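Local coordinates for protein LYND (Lyngbya aestuarii, PDB 4V1T) that probably uses ATP as a YcaO-type cyclodehydratase to convert residues of a peptide substrate into azoline heterocycles, at residues B[4-9]-B[46-52]. Sequence-based numbering, arbitrary orientation.
Sequences TPLLQI and LNGQYTL
Within the small antiparallel sheet of the N-terminal winged helix-turn-helix-like domain, strand 6-9 is flanked by the turn of 46-49 and the short, weakly bonded edge strand 50-51. Two backbone bonds span the contact: Leu-7 N to Tyr-50 O at 3.0 Å, where the carbonyl points almost straight at the donor (163°), and Ile-9 N to Leu-46 O at 2.9 Å, bent to 140° at the oxygen. Between them a water bridges the two chains, donating to Leu-7 O (2.7 Å) and accepting from Gly-48 N (2.9 Å) and, weakly, Tyr-50 N. The corner itself is an Asx turn: Asn-47 OD1 accepts from Gln-49 N at 3.2 Å. Gly-48 has backbone angles at which a CB would jam against Asn-47 O, and Leu-6 CD1 packs against its carbonyl O at 3.4 Å. On the apolar side, Leu-46 (chi1 -65°, CG anti to the carbonyl carbon) forks, CD2 against Leu-7 CB (3.9 Å) and CD1 against Ile-9 CD1 (3.8 Å), while the Leu-7 and Leu-52 side chains lie side by side. Thr-51, just before helix 52-58, hydrogen-bonds Gln-54 through OG1. Leu-7, Leu-46 and Leu-52 all rest on Leu-72 of helix 65-78, and strand 6-9 is central, between 50-51 and 81-83.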
ATOM      1  N   THR B   4     -25.251 -45.139  -6.182  1.00 87.09           N
ATOM      2  CA  THR B   4     -25.921 -44.664  -4.964  1.00 81.56           C
ATOM      3  C   THR B   4     -25.210 -43.502  -4.223  1.00 91.09           C
ATOM      4  O   THR B   4     -25.495 -43.267  -3.048  1.00 94.23           O
ATOM      5  CB  THR B   4     -26.128 -45.841  -3.974  1.00 88.92           C
ATOM      6  OG1 THR B   4     -24.866 -46.434  -3.653  1.00103.09           O
ATOM      7  CG2 THR B   4     -27.032 -46.917  -4.574  1.00 83.77           C
ATOM      8  N   PRO B   5     -24.302 -42.756  -4.898  1.00 87.63           N
ATOM      9  CA  PRO B   5     -23.769 -41.595  -4.175  1.00 85.94           C
ATOM     10  C   PRO B   5     -24.741 -40.422  -4.168  1.00 76.68           C
ATOM     11  O   PRO B   5     -25.553 -40.284  -5.076  1.00 79.09           O
ATOM     12  CB  PRO B   5     -22.508 -41.238  -4.963  1.00 87.38           C
ATOM     13  CG  PRO B   5     -22.797 -41.678  -6.344  1.00 85.24           C
ATOM     14  CD  PRO B   5     -23.644 -42.915  -6.211  1.00 88.31           C
ATOM     15  N   LEU B   6     -24.652 -39.584  -3.147  1.00 73.91           N
ATOM     16  CA  LEU B   6     -25.546 -38.447  -3.029  1.00 67.61           C
ATOM     17  C   LEU B   6     -25.031 -37.244  -3.815  1.00 69.43           C
ATOM     18  O   LEU B   6     -23.860 -36.876  -3.721  1.00 79.09           O
ATOM     19  CB  LEU B   6     -25.727 -38.080  -1.561  1.00 75.50           C
ATOM     20  CG  LEU B   6     -26.387 -39.170  -0.713  1.00 77.99           C
ATOM     21  CD1 LEU B   6     -26.282 -38.813   0.758  1.00 74.91           C
ATOM     22  CD2 LEU B   6     -27.841 -39.371  -1.124  1.00 74.62           C
ATOM     23  N   LEU B   7     -25.922 -36.647  -4.602  1.00 66.87           N
ATOM     24  CA  LEU B   7     -25.599 -35.464  -5.387  1.00 63.04           C
ATOM     25  C   LEU B   7     -26.033 -34.207  -4.657  1.00 49.94           C
ATOM     26  O   LEU B   7     -27.051 -34.190  -3.972  1.00 55.95           O
ATOM     27  CB  LEU B   7     -26.281 -35.524  -6.749  1.00 66.15           C
ATOM     28  CG  LEU B   7     -25.904 -36.699  -7.644  1.00 62.98           C
ATOM     29  CD1 LEU B   7     -26.772 -36.674  -8.886  1.00 67.04           C
ATOM     30  CD2 LEU B   7     -24.428 -36.643  -8.014  1.00 64.26           C
ATOM     31  N   GLN B   8     -25.243 -33.153  -4.790  1.00 55.80           N
ATOM     32  CA  GLN B   8     -25.612 -31.872  -4.221  1.00 51.81           C
ATOM     33  C   GLN B   8     -24.834 -30.734  -4.863  1.00 55.11           C
ATOM     34  O   GLN B   8     -23.666 -30.877  -5.231  1.00 53.02           O
ATOM     35  CB  GLN B   8     -25.391 -31.855  -2.704  1.00 50.94           C
ATOM     36  CG  GLN B   8     -23.941 -31.916  -2.260  1.00 57.66           C
ATOM     37  CD  GLN B   8     -23.759 -31.618  -0.772  1.00 54.66           C
ATOM     38  OE1 GLN B   8     -24.675 -31.166  -0.084  1.00 62.90           O
ATOM     39  NE2 GLN B   8     -22.559 -31.866  -0.278  1.00 52.44           N
ATOM     40  N   ILE B   9     -25.504 -29.600  -5.011  1.00 51.59           N
ATOM     41  CA  ILE B   9     -24.815 -28.364  -5.289  1.00 59.47           C
ATOM     42  C   ILE B   9     -23.951 -28.104  -4.063  1.00 58.29           C
ATOM     43  O   ILE B   9     -24.375 -28.290  -2.922  1.00 49.68           O
ATOM     44  CB  ILE B   9     -25.772 -27.193  -5.532  1.00 62.76           C
ATOM     45  CG1 ILE B   9     -26.689 -27.480  -6.726  1.00 80.32           C
ATOM     46  CG2 ILE B   9     -24.990 -25.917  -5.794  1.00 62.21           C
ATOM     47  CD1 ILE B   9     -25.974 -27.728  -8.046  1.00 74.04           C
ATOM     48  N   LEU B  46     -31.060 -31.105  -5.317  1.00 51.19           N
ATOM     49  CA  LEU B  46     -29.619 -31.251  -5.208  1.00 51.32           C
ATOM     50  C   LEU B  46     -29.137 -30.645  -3.895  1.00 52.47           C
ATOM     51  O   LEU B  46     -28.187 -29.883  -3.860  1.00 50.33           O
ATOM     52  CB  LEU B  46     -28.932 -30.582  -6.396  1.00 49.37           C
ATOM     53  CG  LEU B  46     -29.207 -31.199  -7.769  1.00 48.24           C
ATOM     54  CD1 LEU B  46     -28.562 -30.358  -8.854  1.00 44.62           C
ATOM     55  CD2 LEU B  46     -28.669 -32.621  -7.827  1.00 47.44           C
ATOM     56  N   ASN B  47     -29.818 -30.990  -2.812  1.00 55.34           N
ATOM     57  CA  ASN B  47     -29.486 -30.474  -1.494  1.00 57.53           C
ATOM     58  C   ASN B  47     -28.730 -31.502  -0.656  1.00 61.24           C
ATOM     59  O   ASN B  47     -28.309 -31.208   0.455  1.00 64.03           O
ATOM     60  CB  ASN B  47     -30.754 -30.030  -0.767  1.00 53.75           C
ATOM     61  CG  ASN B  47     -31.792 -31.130  -0.674  1.00 56.75           C
ATOM     62  OD1 ASN B  47     -31.545 -32.276  -1.058  1.00 53.08           O
ATOM     63  ND2 ASN B  47     -32.971 -30.782  -0.168  1.00 77.38           N
ATOM     64  N   GLY B  48     -28.569 -32.709  -1.193  1.00 61.81           N
ATOM     65  CA  GLY B  48     -27.802 -33.754  -0.540  1.00 60.76           C
ATOM     66  C   GLY B  48     -28.620 -34.933  -0.041  1.00 72.05           C
ATOM     67  O   GLY B  48     -28.053 -35.901   0.468  1.00 81.48           O
ATOM     68  N   GLN B  49     -29.944 -34.863  -0.183  1.00 74.72           N
ATOM     69  CA  GLN B  49     -30.836 -35.935   0.276  1.00 72.43           C
ATOM     70  C   GLN B  49     -31.166 -36.935  -0.836  1.00 72.41           C
ATOM     71  O   GLN B  49     -31.935 -37.867  -0.614  1.00 82.78           O
ATOM     72  CB  GLN B  49     -32.155 -35.362   0.818  1.00 70.08           C
ATOM     73  CG  GLN B  49     -32.028 -34.179   1.768  1.00 75.03           C
ATOM     74  CD  GLN B  49     -33.384 -33.633   2.198  1.00 85.35           C
ATOM     75  OE1 GLN B  49     -34.287 -33.452   1.377  1.00 74.58           O
ATOM     76  NE2 GLN B  49     -33.531 -33.366   3.489  1.00102.93           N
ATOM     77  N   TYR B  50     -30.587 -36.749  -2.021  1.00 59.56           N
ATOM     78  CA  TYR B  50     -31.005 -37.512  -3.204  1.00 57.97           C
ATOM     79  C   TYR B  50     -29.850 -38.100  -4.002  1.00 65.60           C
ATOM     80  O   TYR B  50     -28.827 -37.450  -4.224  1.00 69.64           O
ATOM     81  CB  TYR B  50     -31.826 -36.623  -4.137  1.00 66.77           C
ATOM     82  CG  TYR B  50     -33.114 -36.099  -3.544  1.00 64.95           C
ATOM     83  CD1 TYR B  50     -33.132 -34.934  -2.786  1.00 72.79           C
ATOM     84  CD2 TYR B  50     -34.312 -36.761  -3.754  1.00 70.62           C
ATOM     85  CE1 TYR B  50     -34.309 -34.450  -2.252  1.00 71.81           C
ATOM     86  CE2 TYR B  50     -35.491 -36.288  -3.224  1.00 76.94           C
ATOM     87  CZ  TYR B  50     -35.482 -35.131  -2.475  1.00 79.25           C
ATOM     88  OH  TYR B  50     -36.654 -34.653  -1.946  1.00 95.49           O
ATOM     89  N   THR B  51     -30.038 -39.347  -4.420  1.00 64.87           N
ATOM     90  CA  THR B  51     -29.205 -39.992  -5.425  1.00 70.78           C
ATOM     91  C   THR B  51     -29.808 -39.661  -6.791  1.00 63.52           C
ATOM     92  O   THR B  51     -30.955 -39.212  -6.869  1.00 61.01           O
ATOM     93  CB  THR B  51     -29.166 -41.522  -5.216  1.00 77.69           C
ATOM     94  OG1 THR B  51     -28.673 -41.812  -3.903  1.00 84.87           O
ATOM     95  CG2 THR B  51     -28.267 -42.213  -6.222  1.00 92.42           C
ATOM     96  N   LEU B  52     -29.039 -39.858  -7.859  1.00 63.04           N
ATOM     97  CA  LEU B  52     -29.548 -39.699  -9.217  1.00 66.38           C
ATOM     98  C   LEU B  52     -30.826 -40.504  -9.413  1.00 71.13           C
ATOM     99  O   LEU B  52     -31.827 -39.985  -9.892  1.00 72.47           O
ATOM    100  CB  LEU B  52     -28.497 -40.137 -10.240  1.00 66.49           C
ATOM    101  CG  LEU B  52     -28.921 -40.059 -11.717  1.00 61.32           C
ATOM    102  CD1 LEU B  52     -29.133 -38.613 -12.137  1.00 57.51           C
ATOM    103  CD2 LEU B  52     -27.891 -40.727 -12.611  1.00 60.96           C
TER
HETATM  104  O   HOH W   1     -29.648 -34.222  -3.443  1.00 52.39           O